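Local coordinates for protein mRNA interferase YafQ (Escherichia coli, PDB 4MMG) that cleaves mRNA on the ribosome as the endoribonuclease toxin of a type II toxin-antitoxin system, inhibiting translation elongation and inducing bacterial stasis, at residues L32-L35 and M36-I40. The protein carries 1 engineered substitution. Residues are numbered along the deposited sequence; the frame is centred on the assembly and turned at random.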
ATOM      1  N   LEU A  32      -1.475  -5.378  -7.529  1.00  9.11           N
ATOM      2  CA  LEU A  32      -1.777  -4.731  -6.262  1.00  9.76           C
ATOM      3  C   LEU A  32      -2.458  -5.723  -5.323  1.00 11.82           C
ATOM      4  O   LEU A  32      -2.152  -5.776  -4.127  1.00 10.38           O
ATOM      5  CB  LEU A  32      -2.673  -3.515  -6.487  1.00  9.42           C
ATOM      6  CG  LEU A  32      -3.165  -2.826  -5.214  1.00 10.43           C
ATOM      7  CD1 LEU A  32      -1.995  -2.258  -4.434  1.00 11.85           C
ATOM      8  CD2 LEU A  32      -4.191  -1.752  -5.539  1.00 11.62           C
ATOM      9  N   LYS A  33      -3.376  -6.516  -5.868  1.00 10.78           N
ATOM     10  CA  LYS A  33      -4.082  -7.512  -5.068  1.00 10.96           C
ATOM     11  C   LYS A  33      -3.112  -8.523  -4.448  1.00 10.04           C
ATOM     12  O   LYS A  33      -3.268  -8.895  -3.281  1.00 12.02           O
ATOM     13  CB  LYS A  33      -5.152  -8.216  -5.906  1.00 12.81           C
ATOM     14  CG  LYS A  33      -6.316  -7.288  -6.269  1.00 19.62           C
ATOM     15  CD  LYS A  33      -7.265  -7.923  -7.271  1.00 25.94           C
ATOM     16  CE  LYS A  33      -8.352  -6.933  -7.661  1.00 32.77           C
ATOM     17  NZ  LYS A  33      -9.273  -7.465  -8.700  1.00 41.05           N
ATOM     18  N   TYR A  34      -2.099  -8.938  -5.205  1.00 10.96           N
ATOM     19  CA  TYR A  34      -1.154  -9.923  -4.686  1.00  9.96           C
ATOM     20  C   TYR A  34      -0.395  -9.369  -3.483  1.00 10.17           C
ATOM     21  O   TYR A  34      -0.253 -10.037  -2.455  1.00 10.78           O
ATOM     22  CB  TYR A  34      -0.198 -10.401  -5.781  1.00 11.44           C
ATOM     23  CG  TYR A  34       0.603 -11.606  -5.362  1.00 15.46           C
ATOM     24  CD1 TYR A  34       0.020 -12.863  -5.342  1.00 17.92           C
ATOM     25  CD2 TYR A  34       1.930 -11.486  -4.959  1.00 12.42           C
ATOM     26  CE1 TYR A  34       0.733 -13.978  -4.949  1.00 19.53           C
ATOM     27  CE2 TYR A  34       2.660 -12.602  -4.562  1.00 12.79           C
ATOM     28  CZ  TYR A  34       2.047 -13.845  -4.561  1.00 18.64           C
ATOM     29  OH  TYR A  34       2.730 -14.976  -4.171  1.00 18.93           O
ATOM     30  N   LEU A  35       0.065  -8.130  -3.609  1.00  8.51           N
ATOM     31  CA  LEU A  35       0.757  -7.456  -2.523  1.00  8.32           C
ATOM     32  C   LEU A  35      -0.147  -7.296  -1.306  1.00  9.16           C
ATOM     33  O   LEU A  35       0.258  -7.578  -0.174  1.00  9.32           O
ATOM     34  CB  LEU A  35       1.256  -6.096  -2.997  1.00  8.88           C
ATOM     35  CG  LEU A  35       1.823  -5.160  -1.936  1.00  8.49           C
ATOM     36  CD1 LEU A  35       2.977  -5.797  -1.185  1.00 10.03           C
ATOM     37  CD2 LEU A  35       2.282  -3.882  -2.624  1.00  9.27           C
ATOM     38  N   MET A  36      -1.372  -6.829  -1.538  1.00  9.71           N
ATOM     39  CA  MET A  36      -2.326  -6.682  -0.444  1.00  9.73           C
ATOM     40  C   MET A  36      -2.572  -8.000   0.281  1.00 10.46           C
ATOM     41  O   MET A  36      -2.664  -8.025   1.508  1.00 10.45           O
ATOM     42  CB  MET A  36      -3.649  -6.112  -0.948  1.00 10.29           C
ATOM     43  CG  MET A  36      -3.558  -4.687  -1.466  1.00 10.21           C
ATOM     44  SD  MET A  36      -5.142  -4.126  -2.135  1.00 15.49           S
ATOM     45  CE  MET A  36      -6.110  -4.043  -0.663  1.00 15.46           C
ATOM     46  N   THR A  37      -2.668  -9.088  -0.473  1.00 11.12           N
ATOM     47  CA  THR A  37      -2.913 -10.397   0.131  1.00 10.91           C
ATOM     48  C   THR A  37      -1.748 -10.834   1.029  1.00 10.92           C
ATOM     49  O   THR A  37      -1.961 -11.393   2.112  1.00 11.53           O
ATOM     50  CB  THR A  37      -3.255 -11.445  -0.929  1.00 14.87           C
ATOM     51  OG1 THR A  37      -4.455 -11.045  -1.612  1.00 19.85           O
ATOM     52  CG2 THR A  37      -3.465 -12.805  -0.294  1.00 15.39           C
ATOM     53  N   LEU A  38      -0.518 -10.563   0.603  1.00  9.53           N
ATOM     54  CA  LEU A  38       0.636 -10.889   1.442  1.00 10.71           C
ATOM     55  C   LEU A  38       0.568 -10.153   2.775  1.00  9.10           C
ATOM     56  O   LEU A  38       0.795 -10.737   3.832  1.00  9.56           O
ATOM     57  CB  LEU A  38       1.939 -10.548   0.715  1.00  9.70           C
ATOM     58  CG  LEU A  38       2.260 -11.382  -0.531  1.00  9.85           C
ATOM     59  CD1 LEU A  38       3.548 -10.871  -1.170  1.00 11.37           C
ATOM     60  CD2 LEU A  38       2.377 -12.874  -0.205  1.00 10.35           C
ATOM     61  N   LEU A  39       0.213  -8.873   2.726  1.00  8.46           N
ATOM     62  CA  LEU A  39       0.074  -8.078   3.940  1.00  8.80           C
ATOM     63  C   LEU A  39      -1.076  -8.578   4.825  1.00 10.02           C
ATOM     64  O   LEU A  39      -0.904  -8.762   6.029  1.00 10.46           O
ATOM     65  CB  LEU A  39      -0.109  -6.599   3.593  1.00  8.17           C
ATOM     66  CG  LEU A  39       1.173  -5.955   3.069  1.00  7.46           C
ATOM     67  CD1 LEU A  39       0.860  -4.736   2.230  1.00  9.72           C
ATOM     68  CD2 LEU A  39       2.065  -5.572   4.241  1.00  9.46           C
ATOM     69  N   ILE A  40      -2.237  -8.804   4.214  1.00  9.44           N
ATOM     70  CA  ILE A  40      -3.410  -9.276   4.951  1.00 10.41           C
ATOM     71  C   ILE A  40      -3.123 -10.611   5.635  1.00 11.22           C
ATOM     72  O   ILE A  40      -3.514 -10.816   6.788  1.00 11.04           O
ATOM     73  CB  ILE A  40      -4.618  -9.401   4.012  1.00  9.63           C
ATOM     74  CG1 ILE A  40      -5.152  -8.008   3.670  1.00 10.89           C
ATOM     75  CG2 ILE A  40      -5.722 -10.269   4.630  1.00 12.62           C
ATOM     76  CD1 ILE A  40      -6.086  -7.987   2.472  1.00 13.88           C
TER
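Leu32 to Leu35 offer their carbonyl oxygens in turn to the amides of Met36 to Leu39, the i to i+4 bonding of a regular alpha helix. The bond from Met36 N to Leu32 O, 2.9 Å long, is nearly straight, with an N-H...O angle of 170°; that from Leu39 N to Leu35 O is longer, at 3.2 Å. Lys33 O is gripped twice: besides the amide of Thr37 it accepts the hydroxyl, Thr37 OG1 to Lys33 O 3.0 Å, and the two donors come to opposite faces of the carbonyl plane. The chi1 of -61° sets OG1 beside the Thr37 backbone N, from where it reaches back one turn and gives the exposed hydroxyl a partner within the helix.

Three apolar pairs link successive turns of the helix. With CG beside its own backbone N (chi1 -66°) and chi2 extended, Met36 brings SD to 3.9 Å from Leu32 CG, while Met36 CG passes close to the carbonyl oxygen of Leu32; the bend at chi3 turns only the terminal methyl. Leu38 CD1 lies 3.9 Å from CE2 of the Tyr34 ring, approaching it obliquely. Leu35 and Leu39 instead lie side by side and point the same way; their CD1 methyls are 4.2 Å apart.

Leu32, Leu35, Met36, Leu39 and Ile40, spaced three and four residues apart, form the apolar side of an amphipathic helix, 29-40, packed on the mixed sheet of the RelE-family toxin fold, with Lys33 and Thr37 exposed. Leu32 touches Trp71, and Leu35 and Leu39 both meet Leu73, all on strand 71-77. Met36 turns to Phe84 of strand 81-88 and Tyr11 of strand 8-11, the latter strand also receiving Ile40, whereas the Tyr34 side chain rests on Tyr50 in a loop that follows the helix.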